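Local coordinates for flagellar biosynthesis protein FlhA (Bacillus subtilis, PDB 3MIX) that serves in the export of flagellar proteins, here as the cytosolic domain of a membrane-embedded export component of the FHIPEP family, at residues 317-322 and 350-355; 112-117 and 179-184; 32-37 and 41-46; 47-52 and 187-192. One frame throughout, in Å; residues are numbered along the deposited sequence.

Contact 1. Residues 317-322 and 350-355; sequences ESIVRS and KQLLER
Helix-on-helix packing in the C-terminal part of the cytosolic domain brings Ile319 and Val320, on helix 313-332, against Leu352 and Leu353 on helix 343-353. The backbones are closest at Val320 and Leu353, whose CA atoms lie 6.9 Å apart, and two methyl-to-methyl contacts join the helices here. Ile319 CD1 meets Leu352 CD2 at 4.2 Å, the two side chains crossing at about a right angle. Leu352 gets there by holding CG anti to its backbone N (chi1 177°), which sends the branched end out toward the neighbouring helix. Next to this pair, Val320 CG2 comes within 4.3 Å of Leu353 CD2. Each leucine reaches a further turn of helix 313-332: Leu352 also touches Ser316, and Leu353 touches Val323. Val380 of strand 379-380 also touches Ile319, Tyr356 touches Val320 and Leu360 touches Leu353. All four side chains are aliphatic, and none offers a donor or acceptor to the other helix. The grip between them is therefore purely van der Waals and hydrophobic, without the directional preference that a polar bond would add.

Contact 2. Residues 112-117 and 179-184; sequences EVAKGE and TEKIKQ
The strand bulges where it meets the helix: Val113 and Ala114 both face Leu106 of the adjacent strand in a classic beta bulge, with Val113 at a nearly helical psi of -13°, and the CA atoms of Val113 and Lys181 stand 7.0 Å apart. Lys181 carries the whole contact from the helix side. Its chain is bent at three successive torsions, beginning with chi2 at 72°, which folds it back over Ala114 and brings NZ round to the strand backbone. CG rests 3.7 Å from Ala114 CB, and CD follows at 3.9 Å from the same Ala114 CB. Beside it, Val113 CG2 approaches Lys181 CG to 3.9 Å, the two side chains running past each other in opposite directions. At the end of the chain Lys181 NZ gives Val113 O a hydrogen bond of 2.9 Å. The approach is close to end-on, with a C=O to donor angle of 158°, and the nitrogen sits tilted out of the carbonyl plane. A serine here would probably leave Val113 O without its ammonium partner and Ala114 CB without its aliphatic cover. Strand 111-117 is an outer strand of the four-stranded mixed sheet, beside 103-108, where Leu106 also touches Lys181. His177 and His185 of helix 170-189 add to the packing on Ala114 and Val113, while Ile182 turns away from the strand onto Leu80 of helix 69-84.

Contact 3. Residues 32-37 and 41-46; sequences DELKSP and VQLLHI
Leu34 and Leu43 cross obliquely, the end of the first set against the branch point of the second. Leu34 CD1 lies 3.6 Å from Leu43 CG and 3.8 Å from Leu43 CD2, so one methyl wedges against the CG-CD2 arm. Leu34 already points toward residues 41-46 from its CA; Leu43 starts out to one side and swings its branched end in, with CG beside the backbone N and anti to the carbonyl carbon (chi1 -79°). Leu43 also rests on Leu25 and Ala29 of helix 24-31. The second touch is of another kind: at helix 37-40, Val41 CG2 sits 3.4 Å from Pro37 O, a methyl against a carbonyl oxygen, where the CA atoms of Pro37 and Val41 are 7.0 Å apart. Between the two segments the chain makes this short helix, with Ser36 at its N-cap position and its OG in a weak bond to Ser39 N. Beyond it the chain turns on a backbone bond from Leu44 N to Val41 O of 2.7 Å. The arrangement is a short helical linker at the surface, folded so that the loops on its two ends touch. Leu34, Pro37 and Val41 all touch crystal neighbours, so the lattice may contribute to its shape. The apolar part of the contact rests on one leucine pair, both partly exposed; the other touch sets a methyl against a polar oxygen.

Contact 4. Residues 47-52 and 187-192; sequences DPIEFE and HELIGR
The pyrrolidine ring of Pro48 meets Leu189 through one carbon, CB, which lies 4.0 Å from Leu189 CD2; the ring's other neighbours include Pro89 and Lys109. The same CD2 methyl also touches the flat peptide group that follows the proline, 3.8 Å from Pro48 O. This is helix-on-sheet packing, joining the start of strand 49-53, an inner strand of the four-stranded mixed sheet, to the weakly bonded last part of helix 170-189, kinked near 187-188. Ile49 comes next. Its CG1 stands beside the backbone N (chi1 -48°) and the arm runs on extended, and the side chains of Ile49 and Leu189 cross at about a right angle. Leu106 of strand 103-108 and Val91 also pack on Ile49, making this a buried apolar patch on the sheet. Farther along the strand, Phe51 takes up the same helix through Val174 and Ile178. After Leu189, Ile190 is the centre of an inverse gamma turn, and Gly191 occupies the N-cap position of helix 192-205. Both methyls of Leu189 are used on the isoleucine: CD2 lies 3.7 Å from Ile49 CG1, and CD1 lies 4.0 Å from Ile49 CD1.

In the fold
Along the chain contact 3 closes first, contact 4 opens straight after it, contact 2 is nested inside the long loop that contact 4 closes, and contact 1 follows last. Contacts 2 and 4, with centres 12 Å apart, both use helix 170-189 and the four-stranded mixed sheet, and they meet directly where Ile182 packs on Leu189 and Ile49. Contact 3 adjoins contact 4 through a probable hydrogen bond between His45 and Glu50. Contact 1 stands apart, its centre about 29 Å from that of contact 4. Contacts 2 to 4 thus belong to the part of the cytosolic domain built round the four-stranded sheet, and contact 1 to the C-terminal part, where it joins helices 313-332 and 343-353.

Contact 1. Residues 317-322 and 350-355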
loop_
_atom_site.group_PDB
_atom_site.type_symbol
_atom_site.label_atom_id
_atom_site.label_comp_id
_atom_site.label_asym_id
_atom_site.label_seq_id
_atom_site.Cartn_x
_atom_site.Cartn_y
_atom_site.Cartn_z
ATOM N N GLU A 317 11.664 21.813 -5.358
ATOM C CA GLU A 317 11.669 21.625 -6.815
ATOM C C GLU A 317 13.034 21.152 -7.322
ATOM O O GLU A 317 13.109 20.344 -8.253
ATOM C CB GLU A 317 11.278 22.923 -7.543
ATOM C CG GLU A 317 9.949 23.558 -7.105
ATOM C CD GLU A 317 8.717 22.877 -7.690
ATOM O OE1 GLU A 317 8.710 22.569 -8.901
ATOM O OE2 GLU A 317 7.742 22.670 -6.936
ATOM N N SER A 318 14.099 21.653 -6.695
ATOM C CA SER A 318 15.482 21.342 -7.083
ATOM C C SER A 318 15.872 19.895 -6.786
ATOM O O SER A 318 16.450 19.215 -7.631
ATOM C CB SER A 318 16.459 22.310 -6.405
ATOM O OG SER A 318 17.799 21.864 -6.529
ATOM N N ILE A 319 15.551 19.434 -5.581
ATOM C CA ILE A 319 15.765 18.037 -5.215
ATOM C C ILE A 319 14.848 17.130 -6.041
ATOM O O ILE A 319 15.268 16.065 -6.496
ATOM C CB ILE A 319 15.574 17.802 -3.707
ATOM C CG1 ILE A 319 16.418 18.794 -2.901
ATOM C CG2 ILE A 319 15.954 16.366 -3.339
ATOM C CD1 ILE A 319 16.052 18.880 -1.430
ATOM N N VAL A 320 13.615 17.579 -6.266
ATOM C CA VAL A 320 12.634 16.813 -7.044
ATOM C C VAL A 320 13.122 16.503 -8.461
ATOM O O VAL A 320 13.002 15.364 -8.914
ATOM C CB VAL A 320 11.222 17.482 -7.050
ATOM C CG1 VAL A 320 10.327 16.891 -8.135
ATOM C CG2 VAL A 320 10.555 17.331 -5.686
ATOM N N ARG A 321 13.686 17.495 -9.150
ATOM C CA ARG A 321 14.188 17.265 -10.507
ATOM C C ARG A 321 15.469 16.417 -10.560
ATOM O O ARG A 321 15.605 15.577 -11.451
ATOM C CB ARG A 321 14.319 18.567 -11.322
ATOM C CG ARG A 321 15.379 19.559 -10.855
ATOM C CD ARG A 321 15.875 20.385 -12.026
ATOM N NE ARG A 321 16.550 21.615 -11.609
ATOM C CZ ARG A 321 15.970 22.812 -11.553
ATOM N NH1 ARG A 321 14.691 22.961 -11.887
ATOM N NH2 ARG A 321 16.673 23.868 -11.163
ATOM N N SER A 322 16.388 16.625 -9.613
ATOM C CA SER A 322 17.603 15.803 -9.531
ATOM C C SER A 322 17.182 14.336 -9.487
ATOM O O SER A 322 17.658 13.526 -10.290
ATOM C CB SER A 322 18.449 16.131 -8.293
ATOM O OG SER A 322 18.170 17.417 -7.774
ATOM N N LYS A 350 11.379 10.574 1.974
ATOM C CA LYS A 350 10.153 9.909 1.537
ATOM C C LYS A 350 8.931 10.828 1.539
ATOM O O LYS A 350 8.182 10.874 0.555
ATOM C CB LYS A 350 9.894 8.645 2.371
ATOM C CG LYS A 350 8.668 7.869 1.938
ATOM C CD LYS A 350 8.863 7.209 0.595
ATOM C CE LYS A 350 7.542 6.702 0.043
ATOM N NZ LYS A 350 7.747 6.028 -1.276
ATOM N N GLN A 351 8.732 11.546 2.644
ATOM C CA GLN A 351 7.663 12.537 2.760
ATOM C C GLN A 351 7.693 13.534 1.587
ATOM O O GLN A 351 6.665 13.804 0.947
ATOM C CB GLN A 351 7.823 13.314 4.065
ATOM C CG GLN A 351 6.828 12.993 5.154
ATOM C CD GLN A 351 7.142 13.734 6.444
ATOM O OE1 GLN A 351 7.405 14.945 6.439
ATOM N NE2 GLN A 351 7.136 13.004 7.561
ATOM N N LEU A 352 8.886 14.068 1.326
ATOM C CA LEU A 352 9.120 15.031 0.260
ATOM C C LEU A 352 8.783 14.498 -1.130
ATOM O O LEU A 352 8.138 15.192 -1.918
ATOM C CB LEU A 352 10.574 15.504 0.312
ATOM C CG LEU A 352 11.110 16.477 -0.733
ATOM C CD1 LEU A 352 10.219 17.707 -0.852
ATOM C CD2 LEU A 352 12.536 16.863 -0.373
ATOM N N LEU A 353 9.215 13.278 -1.433
ATOM C CA LEU A 353 9.030 12.727 -2.778
ATOM C C LEU A 353 7.656 12.121 -3.019
ATOM O O LEU A 353 7.332 11.762 -4.157
ATOM C CB LEU A 353 10.121 11.706 -3.111
ATOM C CG LEU A 353 11.520 12.282 -3.344
ATOM C CD1 LEU A 353 12.532 11.171 -3.531
ATOM C CD2 LEU A 353 11.545 13.264 -4.529
ATOM N N GLU A 354 6.857 12.025 -1.951
ATOM C CA GLU A 354 5.592 11.281 -1.959
ATOM C C GLU A 354 4.636 11.736 -3.060
ATOM O O GLU A 354 4.126 10.909 -3.821
ATOM C CB GLU A 354 4.896 11.373 -0.594
ATOM C CG GLU A 354 3.649 10.485 -0.457
ATOM C CD GLU A 354 2.535 11.132 0.364
ATOM O OE1 GLU A 354 2.639 12.336 0.691
ATOM O OE2 GLU A 354 1.544 10.434 0.674
ATOM N N ARG A 355 4.404 13.042 -3.147
ATOM C CA ARG A 355 3.470 13.592 -4.126
ATOM C C ARG A 355 4.022 13.556 -5.554
ATOM O O ARG A 355 3.258 13.537 -6.523
ATOM C CB ARG A 355 3.085 15.023 -3.743
ATOM C CG ARG A 355 1.842 15.544 -4.441
ATOM C CD ARG A 355 1.376 16.865 -3.842
ATOM N NE ARG A 355 0.742 16.676 -2.536
ATOM C CZ ARG A 355 0.030 17.601 -1.894
ATOM N NH1 ARG A 355 -0.157 18.805 -2.429
ATOM N NH2 ARG A 355 -0.503 17.315 -0.712
#

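Contact 2. Residues 112-117 and 179-184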
loop_
_atom_site.group_PDB
_atom_site.type_symbol
_atom_site.label_atom_id
_atom_site.label_comp_id
_atom_site.label_asym_id
_atom_site.label_seq_id
_atom_site.Cartn_x
_atom_site.Cartn_y
_atom_site.Cartn_z
ATOM N N GLU A 112 -13.638 6.055 -5.226
ATOM C CA GLU A 112 -13.368 5.344 -6.469
ATOM C C GLU A 112 -11.865 5.324 -6.713
ATOM O O GLU A 112 -11.222 6.365 -6.701
ATOM C CB GLU A 112 -14.081 6.005 -7.647
ATOM C CG GLU A 112 -13.719 5.394 -8.991
ATOM C CD GLU A 112 -14.552 5.935 -10.137
ATOM O OE1 GLU A 112 -15.569 6.606 -9.876
ATOM O OE2 GLU A 112 -14.191 5.685 -11.304
ATOM N N VAL A 113 -11.310 4.136 -6.931
ATOM C CA VAL A 113 -9.876 3.999 -7.167
ATOM C C VAL A 113 -9.614 3.413 -8.534
ATOM O O VAL A 113 -8.487 3.407 -9.006
ATOM C CB VAL A 113 -9.164 3.134 -6.066
ATOM C CG1 VAL A 113 -9.229 3.833 -4.716
ATOM C CG2 VAL A 113 -9.744 1.709 -5.988
ATOM N N ALA A 114 -10.655 2.888 -9.160
ATOM C CA ALA A 114 -10.513 2.274 -10.467
ATOM C C ALA A 114 -11.849 2.163 -11.162
ATOM O O ALA A 114 -12.877 1.966 -10.527
ATOM C CB ALA A 114 -9.880 0.898 -10.340
ATOM N N LYS A 115 -11.818 2.301 -12.479
ATOM C CA LYS A 115 -12.952 1.925 -13.310
ATOM C C LYS A 115 -12.451 1.301 -14.593
ATOM O O LYS A 115 -11.293 1.495 -14.983
ATOM C CB LYS A 115 -13.912 3.099 -13.561
ATOM C CG LYS A 115 -13.331 4.311 -14.276
ATOM C CD LYS A 115 -14.387 5.415 -14.361
ATOM C CE LYS A 115 -13.775 6.760 -14.726
ATOM N NZ LYS A 115 -14.607 7.893 -14.240
ATOM N N GLY A 116 -13.316 0.520 -15.229
ATOM C CA GLY A 116 -12.948 -0.184 -16.443
ATOM C C GLY A 116 -14.152 -0.731 -17.173
ATOM O O GLY A 116 -15.297 -0.475 -16.791
ATOM N N GLU A 117 -13.870 -1.491 -18.225
ATOM C CA GLU A 117 -14.890 -2.062 -19.092
ATOM C C GLU A 117 -14.477 -3.465 -19.518
ATOM O O GLU A 117 -13.307 -3.722 -19.805
ATOM C CB GLU A 117 -15.135 -1.164 -20.315
ATOM C CG GLU A 117 -13.924 -0.947 -21.251
ATOM C CD GLU A 117 -12.737 -0.240 -20.584
ATOM O OE1 GLU A 117 -12.957 0.618 -19.695
ATOM O OE2 GLU A 117 -11.576 -0.541 -20.951
ATOM N N THR A 179 -6.541 -6.617 -7.828
ATOM C CA THR A 179 -5.378 -6.915 -6.994
ATOM C C THR A 179 -4.313 -5.821 -6.986
ATOM O O THR A 179 -3.765 -5.489 -5.933
ATOM C CB THR A 179 -4.776 -8.404 -7.118
ATOM O OG1 THR A 179 -3.378 -8.382 -7.453
ATOM C CG2 THR A 179 -5.489 -9.239 -8.064
ATOM N N GLU A 180 -4.037 -5.259 -8.151
ATOM C CA GLU A 180 -3.118 -4.133 -8.261
ATOM C C GLU A 180 -3.649 -2.904 -7.541
ATOM O O GLU A 180 -2.883 -2.169 -6.937
ATOM C CB GLU A 180 -2.821 -3.789 -9.725
ATOM C CG GLU A 180 -2.034 -4.862 -10.504
ATOM C CD GLU A 180 -0.716 -5.281 -9.847
ATOM O OE1 GLU A 180 0.065 -4.398 -9.426
ATOM O OE2 GLU A 180 -0.447 -6.510 -9.786
ATOM N N LYS A 181 -4.954 -2.670 -7.607
ATOM C CA LYS A 181 -5.522 -1.496 -6.925
ATOM C C LYS A 181 -5.542 -1.645 -5.431
ATOM O O LYS A 181 -5.286 -0.686 -4.719
ATOM C CB LYS A 181 -6.907 -1.115 -7.448
ATOM C CG LYS A 181 -6.877 0.196 -8.224
ATOM C CD LYS A 181 -6.198 0.063 -9.552
ATOM C CE LYS A 181 -5.208 1.208 -9.804
ATOM N NZ LYS A 181 -5.734 2.561 -9.427
ATOM N N ILE A 182 -5.831 -2.848 -4.957
ATOM C CA ILE A 182 -5.773 -3.133 -3.531
ATOM C C ILE A 182 -4.348 -2.964 -3.011
ATOM O O ILE A 182 -4.139 -2.436 -1.905
ATOM C CB ILE A 182 -6.358 -4.522 -3.212
ATOM C CG1 ILE A 182 -7.878 -4.492 -3.448
ATOM C CG2 ILE A 182 -6.090 -4.906 -1.780
ATOM C CD1 ILE A 182 -8.549 -5.847 -3.338
ATOM N N LYS A 183 -3.376 -3.385 -3.822
ATOM C CA LYS A 183 -1.961 -3.249 -3.464
ATOM C C LYS A 183 -1.579 -1.781 -3.342
ATOM O O LYS A 183 -0.887 -1.407 -2.409
ATOM C CB LYS A 183 -1.058 -3.966 -4.475
ATOM C CG LYS A 183 -0.986 -5.474 -4.232
ATOM C CD LYS A 183 -0.378 -6.209 -5.407
ATOM C CE LYS A 183 1.071 -5.826 -5.604
ATOM N NZ LYS A 183 1.678 -6.572 -6.750
ATOM N N GLN A 184 -2.082 -0.954 -4.252
ATOM C CA GLN A 184 -1.772 0.463 -4.219
ATOM C C GLN A 184 -2.399 1.143 -2.989
ATOM O O GLN A 184 -1.913 2.190 -2.547
ATOM C CB GLN A 184 -2.244 1.134 -5.516
ATOM C CG GLN A 184 -1.962 2.647 -5.618
ATOM C CD GLN A 184 -2.548 3.306 -6.875
ATOM O OE1 GLN A 184 -2.700 4.534 -6.931
ATOM N NE2 GLN A 184 -2.884 2.494 -7.885
#

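Contact 3. Residues 32-37 and 41-46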
loop_
_atom_site.group_PDB
_atom_site.type_symbol
_atom_site.label_atom_id
_atom_site.label_comp_id
_atom_site.label_asym_id
_atom_site.label_seq_id
_atom_site.Cartn_x
_atom_site.Cartn_y
_atom_site.Cartn_z
ATOM N N ASP A 32 -33.016 5.765 -7.816
ATOM C CA ASP A 32 -33.769 5.020 -6.803
ATOM C C ASP A 32 -34.785 5.908 -6.060
ATOM O O ASP A 32 -34.974 7.079 -6.400
ATOM C CB ASP A 32 -32.815 4.318 -5.822
ATOM C CG ASP A 32 -32.046 3.168 -6.466
ATOM O OD1 ASP A 32 -32.681 2.313 -7.117
ATOM O OD2 ASP A 32 -30.805 3.113 -6.315
ATOM N N GLU A 33 -35.432 5.340 -5.047
ATOM C CA GLU A 33 -36.509 6.025 -4.322
ATOM C C GLU A 33 -36.053 6.765 -3.054
ATOM O O GLU A 33 -36.884 7.315 -2.341
ATOM C CB GLU A 33 -37.629 5.027 -3.970
ATOM C CG GLU A 33 -37.236 3.959 -2.916
ATOM C CD GLU A 33 -36.356 2.843 -3.477
ATOM O OE1 GLU A 33 -35.117 3.026 -3.576
ATOM O OE2 GLU A 33 -36.910 1.770 -3.807
ATOM N N LEU A 34 -34.748 6.792 -2.791
ATOM C CA LEU A 34 -34.200 7.292 -1.513
ATOM C C LEU A 34 -34.688 8.689 -1.086
ATOM O O LEU A 34 -34.183 9.708 -1.551
ATOM C CB LEU A 34 -32.670 7.219 -1.517
ATOM C CG LEU A 34 -32.013 5.886 -1.906
ATOM C CD1 LEU A 34 -30.522 5.919 -1.614
ATOM C CD2 LEU A 34 -32.647 4.670 -1.218
ATOM N N LYS A 35 -35.673 8.714 -0.192
ATOM C CA LYS A 35 -36.326 9.962 0.214
ATOM C C LYS A 35 -36.519 10.086 1.735
ATOM O O LYS A 35 -36.323 11.156 2.316
ATOM C CB LYS A 35 -37.673 10.130 -0.518
ATOM C CG LYS A 35 -38.812 9.220 -0.025
ATOM C CD LYS A 35 -38.599 7.770 -0.463
ATOM C CE LYS A 35 -38.598 6.804 0.708
ATOM N NZ LYS A 35 -37.559 5.776 0.516
ATOM N N SER A 36 -36.920 8.982 2.360
ATOM C CA SER A 36 -37.224 8.947 3.777
ATOM C C SER A 36 -35.913 8.898 4.572
ATOM O O SER A 36 -34.876 8.525 4.021
ATOM C CB SER A 36 -38.086 7.726 4.087
ATOM O OG SER A 36 -37.346 6.545 3.853
ATOM N N PRO A 37 -35.957 9.293 5.859
ATOM C CA PRO A 37 -34.778 9.174 6.721
ATOM C C PRO A 37 -34.133 7.781 6.691
ATOM O O PRO A 37 -32.912 7.676 6.694
ATOM C CB PRO A 37 -35.333 9.490 8.114
ATOM C CG PRO A 37 -36.438 10.435 7.853
ATOM C CD PRO A 37 -37.064 9.992 6.548
ATOM N N VAL A 41 -29.892 6.788 4.595
ATOM C CA VAL A 41 -28.645 6.256 5.196
ATOM C C VAL A 41 -27.846 5.417 4.199
ATOM O O VAL A 41 -26.622 5.422 4.232
ATOM C CB VAL A 41 -28.877 5.350 6.424
ATOM C CG1 VAL A 41 -27.741 5.500 7.407
ATOM C CG2 VAL A 41 -30.154 5.702 7.080
ATOM N N GLN A 42 -28.555 4.697 3.326
ATOM C CA GLN A 42 -27.906 3.769 2.385
ATOM C C GLN A 42 -27.024 4.538 1.405
ATOM O O GLN A 42 -26.061 4.000 0.916
ATOM C CB GLN A 42 -28.928 2.881 1.645
ATOM C CG GLN A 42 -29.869 2.038 2.534
ATOM C CD GLN A 42 -29.146 1.082 3.488
ATOM O OE1 GLN A 42 -28.023 0.630 3.228
ATOM N NE2 GLN A 42 -29.799 0.765 4.597
ATOM N N LEU A 43 -27.336 5.807 1.159
ATOM C CA LEU A 43 -26.418 6.686 0.429
ATOM C C LEU A 43 -25.047 6.826 1.098
ATOM O O LEU A 43 -24.082 7.182 0.443
ATOM C CB LEU A 43 -27.010 8.087 0.241
ATOM C CG LEU A 43 -28.047 8.388 -0.837
ATOM C CD1 LEU A 43 -28.471 9.825 -0.712
ATOM C CD2 LEU A 43 -27.497 8.118 -2.247
ATOM N N LEU A 44 -24.980 6.600 2.408
ATOM C CA LEU A 44 -23.711 6.714 3.125
ATOM C C LEU A 44 -22.970 5.390 3.019
ATOM O O LEU A 44 -23.245 4.446 3.772
ATOM C CB LEU A 44 -23.920 7.118 4.588
ATOM C CG LEU A 44 -24.878 8.273 4.858
ATOM C CD1 LEU A 44 -25.152 8.424 6.359
ATOM C CD2 LEU A 44 -24.381 9.570 4.235
ATOM N N HIS A 45 -22.046 5.332 2.060
ATOM C CA HIS A 45 -21.304 4.120 1.755
ATOM C C HIS A 45 -20.098 4.081 2.631
ATOM O O HIS A 45 -19.221 4.932 2.507
ATOM C CB HIS A 45 -20.841 4.116 0.296
ATOM C CG HIS A 45 -21.956 3.918 -0.681
ATOM N ND1 HIS A 45 -22.180 2.718 -1.321
ATOM C CD2 HIS A 45 -22.925 4.762 -1.107
ATOM C CE1 HIS A 45 -23.235 2.835 -2.107
ATOM N NE2 HIS A 45 -23.703 4.067 -2.000
ATOM N N ILE A 46 -20.027 3.089 3.511
ATOM C CA ILE A 46 -18.878 3.016 4.418
ATOM C C ILE A 46 -18.118 1.675 4.294
ATOM O O ILE A 46 -17.129 1.454 4.988
ATOM C CB ILE A 46 -19.265 3.411 5.892
ATOM C CG1 ILE A 46 -20.508 2.671 6.372
ATOM C CG2 ILE A 46 -19.555 4.912 6.003
ATOM C CD1 ILE A 46 -20.203 1.537 7.258
#

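Contact 4. Residues 47-52 and 187-192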
loop_
_atom_site.group_PDB
_atom_site.type_symbol
_atom_site.label_atom_id
_atom_site.label_comp_id
_atom_site.label_asym_id
_atom_site.label_seq_id
_atom_site.Cartn_x
_atom_site.Cartn_y
_atom_site.Cartn_z
ATOM N N ASP A 47 -18.570 0.811 3.383
ATOM C CA ASP A 47 -17.931 -0.477 3.155
ATOM C C ASP A 47 -16.456 -0.313 2.760
ATOM O O ASP A 47 -16.119 0.531 1.947
ATOM C CB ASP A 47 -18.670 -1.271 2.080
ATOM C CG ASP A 47 -20.145 -1.407 2.363
ATOM O OD1 ASP A 47 -20.897 -0.449 2.096
ATOM O OD2 ASP A 47 -20.565 -2.479 2.835
ATOM N N PRO A 48 -15.577 -1.136 3.330
ATOM C CA PRO A 48 -14.156 -0.982 2.994
ATOM C C PRO A 48 -13.843 -1.170 1.514
ATOM O O PRO A 48 -12.993 -0.445 0.989
ATOM C CB PRO A 48 -13.440 -2.050 3.844
ATOM C CG PRO A 48 -14.460 -2.801 4.560
ATOM C CD PRO A 48 -15.851 -2.308 4.182
ATOM N N ILE A 49 -14.522 -2.108 0.840
ATOM C CA ILE A 49 -14.260 -2.387 -0.567
ATOM C C ILE A 49 -15.549 -2.668 -1.311
ATOM O O ILE A 49 -16.314 -3.556 -0.928
ATOM C CB ILE A 49 -13.336 -3.641 -0.799
ATOM C CG1 ILE A 49 -12.076 -3.630 0.084
ATOM C CG2 ILE A 49 -12.981 -3.774 -2.304
ATOM C CD1 ILE A 49 -11.160 -4.882 -0.121
ATOM N N GLU A 50 -15.777 -1.917 -2.386
ATOM C CA GLU A 50 -16.971 -2.078 -3.172
ATOM C C GLU A 50 -16.590 -2.258 -4.622
ATOM O O GLU A 50 -15.827 -1.461 -5.174
ATOM C CB GLU A 50 -17.876 -0.832 -3.082
ATOM C CG GLU A 50 -18.318 -0.445 -1.702
ATOM C CD GLU A 50 -19.025 0.906 -1.714
ATOM O OE1 GLU A 50 -20.194 0.938 -2.123
ATOM O OE2 GLU A 50 -18.404 1.930 -1.335
ATOM N N PHE A 51 -17.159 -3.286 -5.236
ATOM C CA PHE A 51 -17.029 -3.520 -6.655
ATOM C C PHE A 51 -18.416 -3.391 -7.273
ATOM O O PHE A 51 -19.337 -4.140 -6.926
ATOM C CB PHE A 51 -16.443 -4.907 -6.919
ATOM C CG PHE A 51 -16.259 -5.224 -8.374
ATOM C CD1 PHE A 51 -15.121 -4.800 -9.056
ATOM C CD2 PHE A 51 -17.215 -5.946 -9.063
ATOM C CE1 PHE A 51 -14.947 -5.088 -10.393
ATOM C CE2 PHE A 51 -17.043 -6.237 -10.418
ATOM C CZ PHE A 51 -15.912 -5.812 -11.074
ATOM N N GLU A 52 -18.538 -2.411 -8.170
ATOM C CA GLU A 52 -19.769 -2.052 -8.835
ATOM C C GLU A 52 -19.663 -2.247 -10.336
ATOM O O GLU A 52 -18.638 -1.930 -10.945
ATOM C CB GLU A 52 -20.102 -0.592 -8.553
ATOM C CG GLU A 52 -20.388 -0.307 -7.090
ATOM C CD GLU A 52 -20.855 1.118 -6.847
ATOM O OE1 GLU A 52 -20.976 1.900 -7.819
ATOM O OE2 GLU A 52 -21.095 1.463 -5.664
ATOM N N HIS A 187 -2.552 0.158 2.481
ATOM C CA HIS A 187 -2.322 0.878 3.714
ATOM C C HIS A 187 -3.609 1.523 4.214
ATOM O O HIS A 187 -3.732 1.786 5.408
ATOM C CB HIS A 187 -1.230 1.927 3.507
ATOM C CG HIS A 187 -1.584 2.993 2.511
ATOM N ND1 HIS A 187 -1.431 2.827 1.149
ATOM C CD2 HIS A 187 -2.055 4.247 2.684
ATOM C CE1 HIS A 187 -1.791 3.935 0.528
ATOM N NE2 HIS A 187 -2.196 4.804 1.437
ATOM N N GLU A 188 -4.560 1.767 3.300
ATOM C CA GLU A 188 -5.877 2.276 3.659
ATOM C C GLU A 188 -6.775 1.187 4.219
ATOM O O GLU A 188 -7.793 1.500 4.801
ATOM C CB GLU A 188 -6.579 2.887 2.434
ATOM C CG GLU A 188 -6.065 4.272 2.036
ATOM C CD GLU A 188 -6.574 4.678 0.679
ATOM O OE1 GLU A 188 -7.771 4.441 0.404
ATOM O OE2 GLU A 188 -5.784 5.216 -0.133
ATOM N N LEU A 189 -6.411 -0.087 4.022
ATOM C CA LEU A 189 -7.267 -1.226 4.417
ATOM C C LEU A 189 -6.839 -1.965 5.689
ATOM O O LEU A 189 -7.569 -2.822 6.191
ATOM C CB LEU A 189 -7.395 -2.225 3.250
ATOM C CG LEU A 189 -8.235 -1.792 2.038
ATOM C CD1 LEU A 189 -7.900 -2.682 0.788
ATOM C CD2 LEU A 189 -9.729 -1.863 2.351
ATOM N N ILE A 190 -5.659 -1.660 6.220
ATOM C CA ILE A 190 -5.275 -2.229 7.516
ATOM C C ILE A 190 -5.982 -1.416 8.633
ATOM O O ILE A 190 -5.356 -0.631 9.342
ATOM C CB ILE A 190 -3.719 -2.322 7.675
ATOM C CG1 ILE A 190 -3.305 -2.942 9.021
ATOM C CG2 ILE A 190 -3.077 -0.949 7.562
ATOM C CD1 ILE A 190 -3.455 -4.418 9.130
ATOM N N GLY A 191 -7.297 -1.582 8.750
ATOM C CA GLY A 191 -8.062 -0.943 9.803
ATOM C C GLY A 191 -7.902 -1.610 11.156
ATOM O O GLY A 191 -7.072 -2.523 11.332
ATOM N N ARG A 192 -8.737 -1.191 12.111
ATOM C CA ARG A 192 -8.631 -1.688 13.479
ATOM C C ARG A 192 -9.019 -3.137 13.533
ATOM O O ARG A 192 -8.386 -3.941 14.238
ATOM C CB ARG A 192 -9.526 -0.891 14.433
ATOM C CG ARG A 192 -9.213 -1.197 15.921
ATOM C CD ARG A 192 -10.243 -0.507 16.846
ATOM N NE ARG A 192 -9.987 -0.842 18.241
ATOM C CZ ARG A 192 -9.038 -0.276 18.995
ATOM N NH1 ARG A 192 -8.229 0.665 18.501
ATOM N NH2 ARG A 192 -8.889 -0.666 20.248
#